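PDB 1A7S: heparin binding protein from Homo sapiens, which binds heparin and kills many Gram-negative bacteria, and attracts monocytes and fibroblasts, as a neutrophil granule glycoprotein of the serine protease fold. Local coordinates for residues L15-Q19 and S51-G56; Q69-S75 and Q94-N100; I31-M37 and I213-L217. All blocks are in the same frame, centred on the assembly; numbering follows the deposited sequence.

Contact 1 (L15-Q19 and S51-G56). With EOH (ethanol), chain J; EOH (ethanol), chain E.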
ATOM      1  N   LEU A  15       5.206  -3.419   5.708  1.00  6.56           N
ATOM      2  CA  LEU A  15       4.548  -2.168   5.551  1.00  6.97           C
ATOM      3  C   LEU A  15       5.525  -0.979   5.550  1.00  7.70           C
ATOM      4  O   LEU A  15       6.435  -0.949   6.407  1.00 10.01           O
ATOM      5  CB  LEU A  15       3.532  -1.891   6.633  1.00  9.23           C
ATOM      6  CG  LEU A  15       2.214  -2.472   6.588  1.00 13.05           C
ATOM      7  CD1 LEU A  15       1.374  -1.909   7.744  1.00 14.47           C
ATOM      8  CD2 LEU A  15       1.455  -2.314   5.258  1.00 11.61           C
ATOM      9  N   ALA A  16       5.257  -0.039   4.689  1.00  7.37           N
ATOM     10  CA  ALA A  16       6.001   1.214   4.673  1.00  7.41           C
ATOM     11  C   ALA A  16       5.107   2.362   5.080  1.00  7.08           C
ATOM     12  O   ALA A  16       3.928   2.377   4.768  1.00  8.17           O
ATOM     13  CB  ALA A  16       6.467   1.468   3.221  1.00  8.47           C
ATOM     14  N   SER A  17       5.721   3.343   5.718  1.00  7.26           N
ATOM     15  CA  SER A  17       5.168   4.665   5.993  1.00  7.87           C
ATOM     16  C   SER A  17       5.922   5.641   5.084  1.00  6.97           C
ATOM     17  O   SER A  17       7.131   5.709   5.152  1.00  9.16           O
ATOM     18  CB  SER A  17       5.330   5.023   7.457  1.00  7.72           C
ATOM     19  OG  SER A  17       5.021   6.381   7.677  1.00  7.63           O
ATOM     20  N   ILE A  18       5.213   6.349   4.225  1.00  7.42           N
ATOM     21  CA  ILE A  18       5.767   7.365   3.325  1.00  8.22           C
ATOM     22  C   ILE A  18       5.480   8.724   3.953  1.00  7.59           C
ATOM     23  O   ILE A  18       4.333   9.042   4.297  1.00  8.14           O
ATOM     24  CB  ILE A  18       5.166   7.246   1.914  1.00  9.57           C
ATOM     25  CG1 ILE A  18       5.000   5.842   1.410  1.00 11.87           C
ATOM     26  CG2 ILE A  18       6.029   8.085   0.997  1.00 11.31           C
ATOM     27  CD1 ILE A  18       6.084   4.920   1.331  1.00 18.53           C
ATOM     28  N   GLN A  19       6.552   9.488   4.136  1.00  7.75           N
ATOM     29  CA  GLN A  19       6.506  10.690   4.966  1.00  9.24           C
ATOM     30  C   GLN A  19       7.022  11.891   4.225  1.00  9.33           C
ATOM     31  O   GLN A  19       7.961  11.809   3.411  1.00 10.81           O
ATOM     32  CB  GLN A  19       7.335  10.441   6.257  1.00  9.32           C
ATOM     33  CG  GLN A  19       6.816   9.238   7.024  1.00  9.31           C
ATOM     34  CD  GLN A  19       7.320   9.055   8.432  1.00  9.22           C
ATOM     35  OE1 GLN A  19       6.812   8.150   9.159  1.00 10.91           O
ATOM     36  NE2 GLN A  19       8.246   9.847   8.840  1.00  8.98           N
ATOM     37  N   SER A  51      10.161  13.180  -0.172  1.00 14.20           N
ATOM     38  CA  SER A  51       9.576  12.323   0.779  1.00 12.42           C
ATOM     39  C   SER A  51      10.596  11.249   1.195  1.00 11.44           C
ATOM     40  O   SER A  51      11.526  10.961   0.444  1.00 12.80           O
ATOM     41  CB  SER A  51       8.352  11.539   0.147  1.00 14.74           C
ATOM     42  OG  SER A  51       7.343  12.557  -0.170  1.00 20.85           O
ATOM     43  N   THR A  52      10.332  10.678   2.366  1.00 10.78           N
ATOM     44  CA  THR A  52      11.093   9.573   2.869  1.00 10.38           C
ATOM     45  C   THR A  52      10.239   8.333   3.072  1.00  8.87           C
ATOM     46  O   THR A  52       9.008   8.421   3.030  1.00  9.81           O
ATOM     47  CB  THR A  52      11.765   9.890   4.221  1.00 11.11           C
ATOM     48  OG1 THR A  52      10.784  10.163   5.160  1.00 11.03           O
ATOM     49  CG2 THR A  52      12.751  11.050   4.031  1.00 15.96           C
ATOM     50  N   VAL A  53      10.920   7.191   3.193  1.00  8.94           N
ATOM     51  CA  VAL A  53      10.279   5.905   3.373  1.00  8.82           C
ATOM     52  C   VAL A  53      10.762   5.309   4.685  1.00  8.80           C
ATOM     53  O   VAL A  53      11.966   5.191   4.853  1.00 10.63           O
ATOM     54  CB  VAL A  53      10.581   4.911   2.226  1.00  9.58           C
ATOM     55  CG1 VAL A  53       9.974   3.550   2.514  1.00 13.09           C
ATOM     56  CG2 VAL A  53      10.097   5.487   0.905  1.00 11.77           C
ATOM     57  N   VAL A  54       9.844   4.956   5.566  1.00  8.24           N
ATOM     58  CA  VAL A  54      10.154   4.330   6.818  1.00  8.67           C
ATOM     59  C   VAL A  54       9.623   2.907   6.849  1.00  8.01           C
ATOM     60  O   VAL A  54       8.425   2.681   6.671  1.00  8.72           O
ATOM     61  CB  VAL A  54       9.551   5.127   8.004  1.00  9.65           C
ATOM     62  CG1 VAL A  54       9.994   4.503   9.333  1.00 11.79           C
ATOM     63  CG2 VAL A  54       9.986   6.568   7.962  1.00 10.79           C
ATOM     64  N   LEU A  55      10.524   1.962   7.046  1.00  8.21           N
ATOM     65  CA  LEU A  55      10.214   0.541   7.219  1.00  7.62           C
ATOM     66  C   LEU A  55      10.438   0.142   8.669  1.00  7.66           C
ATOM     67  O   LEU A  55      11.251   0.782   9.366  1.00  8.59           O
ATOM     68  CB  LEU A  55      11.109  -0.290   6.312  1.00  8.12           C
ATOM     69  CG  LEU A  55      11.102   0.052   4.813  1.00  9.27           C
ATOM     70  CD1 LEU A  55      12.001  -0.955   4.082  1.00 11.82           C
ATOM     71  CD2 LEU A  55       9.705   0.044   4.274  1.00 11.04           C
ATOM     72  N   GLY A  56       9.821  -0.912   9.132  1.00  7.78           N
ATOM     73  CA  GLY A  56      10.002  -1.377  10.480  1.00  8.10           C
ATOM     74  C   GLY A  56       9.312  -0.550  11.553  1.00  8.03           C
ATOM     75  O   GLY A  56       9.573  -0.764  12.734  1.00  8.95           O
TER
HETATM   76  C1  EOH J 422      11.192   9.487   9.327  1.00 29.73           C
HETATM   77  C2  EOH J 422      12.467   8.659   9.510  1.00 21.68           C
HETATM   78  O   EOH J 422      11.051   9.921   7.938  1.00 24.82           O
HETATM   79  C1  EOH E 417       6.406  -3.140  13.676  1.00 14.96           C
HETATM   80  C2  EOH E 417       5.112  -2.834  13.177  1.00 22.87           C
HETATM   81  O   EOH E 417       7.742  -2.715  13.840  1.00 21.95           O
HETATM   82  O   HOH W   1       7.130   0.888   8.524  1.00  8.42           O
HETATM   83  O   HOH W   2       7.846  -2.553   8.026  1.00 10.51           O
HETATM   84  O   HOH W   3      10.077  12.804   5.699  1.00 11.91           O

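Contact 2 (Q69-S75 and Q94-N100). With EOH (ethanol), chain Q.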
ATOM      1  N   GLN A  69      14.113   1.266   9.660  1.00 10.12           N
ATOM      2  CA  GLN A  69      15.026   1.594   8.646  1.00 10.16           C
ATOM      3  C   GLN A  69      14.436   2.717   7.810  1.00  9.91           C
ATOM      4  O   GLN A  69      13.278   2.602   7.374  1.00 11.09           O
ATOM      5  CB  GLN A  69      15.449   0.462   7.753  1.00 10.80           C
ATOM      6  CG  GLN A  69      16.107  -0.715   8.533  1.00 12.33           C
ATOM      7  CD  GLN A  69      16.289  -1.921   7.600  1.00 12.78           C
ATOM      8  OE1 GLN A  69      16.872  -1.763   6.498  1.00 13.26           O
ATOM      9  NE2 GLN A  69      15.767  -3.054   7.998  1.00 12.31           N
ATOM     10  N   THR A  70      15.144   3.771   7.577  1.00 11.12           N
ATOM     11  CA  THR A  70      14.718   4.933   6.849  1.00 10.84           C
ATOM     12  C   THR A  70      15.472   5.146   5.562  1.00 10.77           C
ATOM     13  O   THR A  70      16.696   4.934   5.539  1.00 12.55           O
ATOM     14  CB  THR A  70      14.676   6.213   7.686  1.00 13.21           C
ATOM     15  OG1 THR A  70      13.895   5.961   8.894  1.00 17.60           O
ATOM     16  CG2 THR A  70      14.139   7.394   6.992  1.00 18.67           C
ATOM     17  N   PHE A  71      14.791   5.576   4.526  1.00 10.20           N
ATOM     18  CA  PHE A  71      15.356   5.756   3.202  1.00 10.12           C
ATOM     19  C   PHE A  71      14.880   6.992   2.486  1.00 11.69           C
ATOM     20  O   PHE A  71      13.771   7.469   2.664  1.00 11.52           O
ATOM     21  CB  PHE A  71      14.924   4.559   2.268  1.00 10.35           C
ATOM     22  CG  PHE A  71      15.203   3.202   2.878  1.00  9.72           C
ATOM     23  CD1 PHE A  71      14.358   2.623   3.796  1.00  9.28           C
ATOM     24  CD2 PHE A  71      16.367   2.493   2.545  1.00  9.96           C
ATOM     25  CE1 PHE A  71      14.651   1.428   4.452  1.00 10.08           C
ATOM     26  CE2 PHE A  71      16.640   1.271   3.132  1.00 10.39           C
ATOM     27  CZ  PHE A  71      15.802   0.747   4.105  1.00  9.63           C
ATOM     28  N   SER A  72      15.833   7.474   1.633  1.00 11.77           N
ATOM     29  CA  SER A  72      15.422   8.491   0.674  1.00 12.20           C
ATOM     30  C   SER A  72      15.010   7.724  -0.609  1.00 10.30           C
ATOM     31  O   SER A  72      15.320   6.529  -0.772  1.00 11.02           O
ATOM     32  CB  SER A  72      16.560   9.458   0.311  1.00 14.19           C
ATOM     33  OG  SER A  72      17.049  10.163   1.464  0.50 12.33           O
ATOM     34  N   ILE A  73      14.377   8.419  -1.499  1.00 10.79           N
ATOM     35  CA  ILE A  73      13.828   7.887  -2.723  1.00 10.83           C
ATOM     36  C   ILE A  73      14.725   8.316  -3.898  1.00 11.32           C
ATOM     37  O   ILE A  73      14.788   9.518  -4.204  1.00 13.80           O
ATOM     38  CB  ILE A  73      12.359   8.324  -2.973  1.00 11.16           C
ATOM     39  CG1 ILE A  73      11.441   7.869  -1.842  1.00 11.42           C
ATOM     40  CG2 ILE A  73      11.915   7.814  -4.319  1.00 12.89           C
ATOM     41  CD1 ILE A  73      10.118   8.559  -1.806  1.00 13.00           C
ATOM     42  N   SER A  74      15.425   7.362  -4.487  1.00 11.67           N
ATOM     43  CA  SER A  74      16.379   7.654  -5.569  1.00 13.57           C
ATOM     44  C   SER A  74      15.693   7.731  -6.950  1.00 14.87           C
ATOM     45  O   SER A  74      16.232   8.373  -7.872  1.00 20.85           O
ATOM     46  CB  SER A  74      17.435   6.590  -5.577  1.00 16.17           C
ATOM     47  OG  SER A  74      18.189   6.532  -4.405  0.50 13.65           O
ATOM     48  N   SER A  75      14.534   7.154  -7.096  1.00 12.87           N
ATOM     49  CA  SER A  75      13.807   7.235  -8.378  1.00 15.17           C
ATOM     50  C   SER A  75      12.403   6.725  -8.202  1.00 11.88           C
ATOM     51  O   SER A  75      12.131   5.942  -7.280  1.00 13.11           O
ATOM     52  CB  SER A  75      14.585   6.351  -9.401  1.00 19.81           C
ATOM     53  OG  SER A  75      14.131   5.118  -9.520  1.00 27.63           O
ATOM     54  N   GLN A  94      12.308   3.526  -5.737  1.00  8.46           N
ATOM     55  CA  GLN A  94      13.637   2.886  -5.547  1.00  8.74           C
ATOM     56  C   GLN A  94      14.243   3.533  -4.294  1.00  8.71           C
ATOM     57  O   GLN A  94      14.382   4.778  -4.280  1.00 10.14           O
ATOM     58  CB  GLN A  94      14.518   3.072  -6.737  1.00 10.91           C
ATOM     59  CG  GLN A  94      15.869   2.397  -6.602  1.00 12.70           C
ATOM     60  CD  GLN A  94      16.738   2.397  -7.795  1.00 15.37           C
ATOM     61  OE1 GLN A  94      16.214   2.259  -8.931  1.00 15.10           O
ATOM     62  NE2 GLN A  94      18.044   2.357  -7.567  1.00 19.36           N
ATOM     63  N   LEU A  95      14.589   2.729  -3.357  1.00  8.94           N
ATOM     64  CA  LEU A  95      15.242   3.242  -2.100  1.00  9.68           C
ATOM     65  C   LEU A  95      16.685   3.551  -2.380  1.00 10.11           C
ATOM     66  O   LEU A  95      17.279   3.030  -3.311  1.00 11.81           O
ATOM     67  CB  LEU A  95      15.109   2.140  -1.034  1.00  9.73           C
ATOM     68  CG  LEU A  95      13.726   1.597  -0.788  1.00  8.99           C
ATOM     69  CD1 LEU A  95      13.776   0.524   0.302  1.00 10.17           C
ATOM     70  CD2 LEU A  95      12.762   2.645  -0.408  1.00 10.61           C
ATOM     71  N   ASP A  96      17.300   4.368  -1.520  1.00 11.09           N
ATOM     72  CA  ASP A  96      18.676   4.775  -1.682  1.00 11.53           C
ATOM     73  C   ASP A  96      19.671   3.635  -1.528  1.00 11.99           C
ATOM     74  O   ASP A  96      20.833   3.766  -1.914  1.00 13.91           O
ATOM     75  CB  ASP A  96      19.023   5.890  -0.730  1.00 12.95           C
ATOM     76  CG  ASP A  96      18.977   5.585   0.753  1.00 14.28           C
ATOM     77  OD1 ASP A  96      19.903   4.843   1.241  1.00 15.78           O
ATOM     78  OD2 ASP A  96      18.046   5.854   1.462  1.00 21.32           O
ATOM     79  N   ARG A  97      19.251   2.554  -0.921  1.00 11.59           N
ATOM     80  CA  ARG A  97      20.122   1.381  -0.681  1.00 12.93           C
ATOM     81  C   ARG A  97      19.225   0.184  -0.455  1.00 12.61           C
ATOM     82  O   ARG A  97      17.990   0.314  -0.273  1.00 13.51           O
ATOM     83  CB  ARG A  97      21.022   1.651   0.512  1.00 13.19           C
ATOM     84  CG  ARG A  97      20.194   1.679   1.839  1.00 16.23           C
ATOM     85  CD  ARG A  97      21.033   2.259   2.993  1.00 18.28           C
ATOM     86  NE  ARG A  97      20.311   2.142   4.278  1.00 19.85           N
ATOM     87  CZ  ARG A  97      19.358   3.016   4.653  1.00 19.79           C
ATOM     88  NH1 ARG A  97      19.087   4.116   3.980  1.00 14.92           N
ATOM     89  NH2 ARG A  97      18.636   2.727   5.751  1.00 16.93           N
ATOM     90  N   GLU A  98      19.761  -1.024  -0.385  1.00 12.91           N
ATOM     91  CA  GLU A  98      18.969  -2.176  -0.034  1.00 12.44           C
ATOM     92  C   GLU A  98      18.578  -2.153   1.437  1.00 11.54           C
ATOM     93  O   GLU A  98      19.397  -1.926   2.314  1.00 15.27           O
ATOM     94  CB  GLU A  98      19.761  -3.501  -0.272  1.00 14.70           C
ATOM     95  CG  GLU A  98      19.857  -3.733  -1.787  1.00 19.18           C
ATOM     96  CD  GLU A  98      20.393  -5.051  -2.219  1.00 23.08           C
ATOM     97  OE1 GLU A  98      20.703  -5.913  -1.381  1.00 29.58           O
ATOM     98  OE2 GLU A  98      20.574  -5.236  -3.449  1.00 31.52           O
ATOM     99  N   ALA A  99      17.315  -2.463   1.692  1.00 10.02           N
ATOM    100  CA  ALA A  99      16.858  -2.642   3.045  1.00 10.42           C
ATOM    101  C   ALA A  99      17.424  -3.962   3.598  1.00 10.39           C
ATOM    102  O   ALA A  99      17.644  -4.916   2.871  1.00 12.76           O
ATOM    103  CB  ALA A  99      15.333  -2.777   3.030  1.00 10.71           C
ATOM    104  N   ASN A 100      17.667  -3.947   4.898  1.00 12.24           N
ATOM    105  CA  ASN A 100      18.081  -5.180   5.543  1.00 13.74           C
ATOM    106  C   ASN A 100      16.822  -5.986   5.892  1.00 12.76           C
ATOM    107  O   ASN A 100      15.851  -5.411   6.405  1.00 13.43           O
ATOM    108  CB  ASN A 100      18.819  -4.908   6.868  1.00 17.46           C
ATOM    109  CG  ASN A 100      20.254  -4.663   6.755  1.00 25.01           C
ATOM    110  OD1 ASN A 100      20.854  -4.950   5.672  1.00 29.34           O
ATOM    111  ND2 ASN A 100      20.890  -4.168   7.815  1.00 34.85           N
TER
HETATM  112  C1  EOH Q 429      20.986   1.194  -8.014  1.00 50.19           C
HETATM  113  C2  EOH Q 429      21.639  -0.146  -8.359  1.00 49.90           C
HETATM  114  O   EOH Q 429      20.395   1.802  -9.197  1.00 42.02           O
HETATM  115  O   HOH W   4      19.102  -0.047   6.585  1.00 23.81           O

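Contact 3 (I31-M37 and I213-L217)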
ATOM      1  N   ILE A  31       8.662  -4.604  -1.689  1.00  6.58           N
ATOM      2  CA  ILE A  31       8.447  -5.723  -2.618  1.00  6.64           C
ATOM      3  C   ILE A  31       9.728  -6.278  -3.184  1.00  8.01           C
ATOM      4  O   ILE A  31       9.719  -7.262  -3.964  1.00  8.09           O
ATOM      5  CB  ILE A  31       7.486  -5.362  -3.759  1.00  7.63           C
ATOM      6  CG1 ILE A  31       7.967  -4.168  -4.596  1.00  7.30           C
ATOM      7  CG2 ILE A  31       6.081  -5.100  -3.178  1.00  7.96           C
ATOM      8  CD1 ILE A  31       7.459  -4.162  -6.021  1.00  8.11           C
ATOM      9  N   HIS A  32      10.859  -5.752  -2.767  1.00  7.41           N
ATOM     10  CA  HIS A  32      12.203  -6.097  -3.224  1.00  7.62           C
ATOM     11  C   HIS A  32      13.125  -5.342  -2.268  1.00  8.42           C
ATOM     12  O   HIS A  32      12.741  -4.355  -1.657  1.00  8.68           O
ATOM     13  CB  HIS A  32      12.375  -5.581  -4.674  1.00  7.35           C
ATOM     14  CG  HIS A  32      13.719  -5.836  -5.311  1.00  8.83           C
ATOM     15  ND1 HIS A  32      14.051  -6.769  -6.233  1.00 10.95           N
ATOM     16  CD2 HIS A  32      14.809  -5.155  -5.168  1.00  8.44           C
ATOM     17  CE1 HIS A  32      15.354  -6.627  -6.537  1.00  9.84           C
ATOM     18  NE2 HIS A  32      15.805  -5.590  -5.844  1.00 11.97           N
ATOM     19  N   ALA A  33      14.348  -5.855  -2.059  1.00 10.16           N
ATOM     20  CA  ALA A  33      15.235  -5.188  -1.168  1.00 10.68           C
ATOM     21  C   ALA A  33      15.421  -3.720  -1.409  1.00 10.46           C
ATOM     22  O   ALA A  33      15.688  -2.934  -0.494  1.00 11.61           O
ATOM     23  CB  ALA A  33      16.622  -5.900  -1.184  1.00 13.75           C
ATOM     24  N   ARG A  34      15.308  -3.222  -2.586  1.00  9.81           N
ATOM     25  CA  ARG A  34      15.509  -1.915  -3.103  1.00 10.55           C
ATOM     26  C   ARG A  34      14.284  -1.155  -3.522  1.00  8.59           C
ATOM     27  O   ARG A  34      14.391  -0.002  -3.972  1.00  8.91           O
ATOM     28  CB  ARG A  34      16.575  -1.893  -4.240  1.00 13.23           C
ATOM     29  CG  ARG A  34      17.283  -0.629  -4.501  1.00 20.61           C
ATOM     30  CD  ARG A  34      18.309  -0.834  -5.643  1.00 22.60           C
ATOM     31  NE  ARG A  34      19.322  -1.793  -5.322  1.00 22.64           N
ATOM     32  CZ  ARG A  34      20.528  -1.486  -4.805  1.00 23.80           C
ATOM     33  NH1 ARG A  34      20.773  -0.260  -4.339  1.00 20.13           N
ATOM     34  NH2 ARG A  34      21.491  -2.422  -4.636  1.00 27.10           N
ATOM     35  N   PHE A  35      13.065  -1.719  -3.397  1.00  8.00           N
ATOM     36  CA  PHE A  35      11.904  -1.069  -3.925  1.00  7.87           C
ATOM     37  C   PHE A  35      10.657  -1.247  -3.035  1.00  6.89           C
ATOM     38  O   PHE A  35      10.349  -2.318  -2.553  1.00  8.01           O
ATOM     39  CB  PHE A  35      11.481  -1.601  -5.339  1.00  7.79           C
ATOM     40  CG  PHE A  35      12.489  -1.257  -6.431  1.00  8.79           C
ATOM     41  CD1 PHE A  35      13.537  -2.144  -6.653  1.00  9.69           C
ATOM     42  CD2 PHE A  35      12.341  -0.174  -7.217  1.00  9.50           C
ATOM     43  CE1 PHE A  35      14.423  -1.874  -7.683  1.00 10.84           C
ATOM     44  CE2 PHE A  35      13.224   0.137  -8.221  1.00 10.57           C
ATOM     45  CZ  PHE A  35      14.285  -0.745  -8.445  1.00 11.63           C
ATOM     46  N   VAL A  36       9.959  -0.127  -2.899  1.00  7.45           N
ATOM     47  CA  VAL A  36       8.661  -0.031  -2.259  1.00  7.04           C
ATOM     48  C   VAL A  36       7.589   0.256  -3.284  1.00  6.69           C
ATOM     49  O   VAL A  36       7.727   1.128  -4.152  1.00  8.38           O
ATOM     50  CB  VAL A  36       8.673   1.041  -1.150  1.00  7.61           C
ATOM     51  CG1 VAL A  36       7.267   1.439  -0.695  1.00  8.28           C
ATOM     52  CG2 VAL A  36       9.421   0.405   0.111  1.00  7.96           C
ATOM     53  N   MET A  37       6.495  -0.509  -3.190  1.00  6.50           N
ATOM     54  CA  MET A  37       5.311  -0.336  -4.067  1.00  6.76           C
ATOM     55  C   MET A  37       4.257   0.493  -3.311  1.00  6.51           C
ATOM     56  O   MET A  37       3.936   0.198  -2.160  1.00  7.35           O
ATOM     57  CB  MET A  37       4.728  -1.710  -4.406  1.00  6.79           C
ATOM     58  CG  MET A  37       3.502  -1.653  -5.283  1.00  8.14           C
ATOM     59  SD  MET A  37       3.004  -3.288  -5.891  1.00  8.67           S
ATOM     60  CE  MET A  37       2.379  -4.059  -4.383  1.00  9.05           C
ATOM     61  N   ILE A 213       6.386  -4.369 -13.375  1.00  7.51           N
ATOM     62  CA  ILE A 213       7.097  -4.296 -12.098  1.00  7.88           C
ATOM     63  C   ILE A 213       8.447  -4.997 -12.195  1.00  7.94           C
ATOM     64  O   ILE A 213       9.486  -4.489 -11.792  1.00  8.39           O
ATOM     65  CB  ILE A 213       6.216  -4.902 -10.977  1.00  8.01           C
ATOM     66  CG1 ILE A 213       5.028  -4.018 -10.613  1.00  8.85           C
ATOM     67  CG2 ILE A 213       7.077  -5.158  -9.719  1.00  9.64           C
ATOM     68  CD1 ILE A 213       3.986  -4.608  -9.731  1.00  9.82           C
ATOM     69  N   ASP A 214       8.426  -6.224 -12.773  1.00  8.08           N
ATOM     70  CA  ASP A 214       9.687  -6.977 -12.896  1.00  8.51           C
ATOM     71  C   ASP A 214      10.694  -6.205 -13.731  1.00  8.76           C
ATOM     72  O   ASP A 214      11.914  -6.257 -13.460  1.00  9.49           O
ATOM     73  CB  ASP A 214       9.425  -8.325 -13.532  1.00  8.85           C
ATOM     74  CG  ASP A 214       8.769  -9.323 -12.629  1.00  9.42           C
ATOM     75  OD1 ASP A 214       8.562  -9.048 -11.433  1.00 10.63           O
ATOM     76  OD2 ASP A 214       8.439 -10.405 -13.173  1.00 11.04           O
ATOM     77  N   GLY A 215      10.246  -5.498 -14.750  1.00  8.54           N
ATOM     78  CA  GLY A 215      11.179  -4.702 -15.554  1.00  9.39           C
ATOM     79  C   GLY A 215      11.882  -3.646 -14.676  1.00  9.19           C
ATOM     80  O   GLY A 215      13.081  -3.466 -14.748  1.00 10.96           O
ATOM     81  N   VAL A 216      11.058  -2.971 -13.855  1.00  8.75           N
ATOM     82  CA  VAL A 216      11.672  -1.976 -12.957  1.00  7.99           C
ATOM     83  C   VAL A 216      12.644  -2.578 -12.002  1.00  9.03           C
ATOM     84  O   VAL A 216      13.770  -2.097 -11.805  1.00  9.84           O
ATOM     85  CB  VAL A 216      10.597  -1.155 -12.235  1.00  9.33           C
ATOM     86  CG1 VAL A 216      11.201  -0.230 -11.202  1.00 10.01           C
ATOM     87  CG2 VAL A 216       9.731  -0.390 -13.226  1.00 11.68           C
ATOM     88  N   LEU A 217      12.263  -3.673 -11.360  1.00  9.14           N
ATOM     89  CA  LEU A 217      13.047  -4.334 -10.336  1.00  9.56           C
ATOM     90  C   LEU A 217      14.406  -4.838 -10.840  1.00  9.75           C
ATOM     91  O   LEU A 217      15.375  -4.842 -10.126  1.00 11.41           O
ATOM     92  CB  LEU A 217      12.345  -5.515  -9.679  1.00  9.94           C
ATOM     93  CG  LEU A 217      11.053  -5.304  -8.957  1.00 13.12           C
ATOM     94  CD1 LEU A 217      10.451  -6.464  -8.311  1.00 16.35           C
ATOM     95  CD2 LEU A 217      11.080  -4.098  -8.105  1.00 16.56           C
TER

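Contact 1 (L15-Q19 and S51-G56)
Ser-17 and Val-54 face each other as an antiparallel hydrogen-bonded pair. Ser-17 N reaches Val-54 O at 2.9 Å, and the return bond from Val-54 N to Ser-17 O is 2.8 Å. Gln-19 and Thr-52 form a second such pair, again with two backbone bonds. Between them lies the non-hydrogen-bonded pair Ile-18 and Val-53. Here Ile-18 CA makes a CA-H...O contact with Thr-52 O at 3.4 Å. Toward Gly-56 the strands part, and one water donates to both Leu-15 O and Val-54 O.

This pairing joins the first and last strands in the order of the six-stranded barrel, as in trypsin-like proteases, and so closes it. Ala-16, Ile-18, Val-53 and Leu-55 share the inner, apolar face. Ala-16 CB meets Leu-55 CD2 at 3.7 Å. Ile-18 and Val-53 lie side by side, with CD1 of the isoleucine 4.1 Å from CG2 of the valine.

Ser-17, Gln-19, Thr-52 and Val-54 line the other face. With CG beside the backbone N, chi1 -58°, and the chain extended beyond it, the Gln-19 side chain passes obliquely across Val-54, its CD 3.7 Å from Val-54 CG2. Ser-17 OG donates in plane to a lone pair of Gln-19 OE1 at 2.9 Å, and it is also hydrogen-bonded to His-24 ND1.

Contact 2 (Q69-S75 and Q94-N100)
Thr-70 O is gripped end-on by the guanidinium of Arg-97, with NH1 at 3.0 Å and NH2 at 2.9 Å. The carbonyl oxygen lies close to the guanidinium plane, although NH2 stands above the plane of the carbonyl. The site lies where the antiparallel strands 69-77 and 91-95 of the trypsin-like barrel separate and residues 96-100 run on as a loop. Ser-74 N still bonds to Gln-94 O. Farther along, side chains take over from strand pairing.

The Phe-71 ring is sandwiched. On one face the Arg-97 guanidinium lies nearly flat, planes at 13°, in a cation-pi stack. On the opposite face Leu-95 CD1 makes a CH-pi contact, 3.9 Å from the ring centroid. Ala-99 CB touches CZ of the ring.

Asp-96 uses both carboxylate oxygens. OD2 takes the Ser-72 N-H at 2.7 Å on its anti lone pair, and OD1 forms a salt bridge with Arg-97 NH1 on its syn side. With chi1 at 64°, Asp-96 CG sits between the backbone N and carbonyl carbon, which turns the carboxylate back to the strand. Thr-70 O and Asp-96 OD1 both lie near the guanidinium plane, and their bonds probably fix its rotation over the ring.

The Gln-69 amide bonds twice to the backbone of Asn-100: NE2 donates to Asn-100 O, and OE1 accepts from Asn-100 N at 2.8 Å, in plane on a lone pair.

Contact 3 (I31-M37 and I213-L217)
Strand 35-37 and helix 213-217 run nearly antiparallel, at 156°, with their axes 10.8 Å apart, so side chains must fill the gap between the backbones. The strand side has a tight turn of its own. His-32 to Phe-35 forms a type I beta turn, and Ile-31 and His-32 together face Phe-35 as a classic beta bulge. The bulge lets both Ile-31 and His-32 direct their CB atoms at the helix.

Leu-217 makes the broadest contact. Its CG is anti to the carbonyl carbon, chi1 -60°. CD1 continues the extended chain, and the other branch, CD2, turns to the Phe-35 side chain. CD2 lies 3.5 Å from Phe-35 CD1, at an oblique approach to the ring. The two side chains slide past each other in opposite directions. The same methyl is 4.0 Å from His-32 CB and also reaches Ile-31 CD1. Val-216 meets the far part of the phenyl ring, with CG1 3.6 Å from Phe-35 CE2. The ring also packs on the helix backbone, Phe-35 CZ coming 3.7 Å from Val-216 O.

One helical turn back, Ile-213 spans two residues with different branches. Its CG2 is 3.8 Å from Ile-31 CD1, the two side chains crossing at about a right angle. Its CD1 lies 4.2 Å from Met-37 SD. Apart from His-32, the side chains that meet are apolar.

The strand segment belongs to the region with antibiotic activity. Helix 210-218 is the C-terminal helix of the trypsin-like fold, and here it packs against the outside of the first barrel. Leu-92 of strand 91-95 touches both Val-216 and Met-37, and Leu-110 covers Ile-31 and Ile-213. Met-37 also reaches Ala-185 and Val-188 of strand 184-192, in the second sheet.

In the fold
All three contacts involve the same six-stranded barrel. Contacts 1 and 2, with centres about 10 Å apart, meet where strand 51-55 pairs with strand 69-77. Leu-55 N to Gln-69 O, 2.8 Å, and Val-53 O to Phe-71 N, 2.9 Å, are probable hydrogen bonds there. Contacts 2 and 3, about 11 Å apart between centres, meet at the turn 32-35: Leu-95 N lies 2.8 Å from Arg-34 O. Arg-34 also forms a salt bridge with Glu-98. Contacts 1 and 3 are about 15 Å apart, centre to centre. Val-36 links them inside the barrel, its CG1 4.0 Å from Ala-16 CB, while Phe-35 and Met-37 point out to the helix.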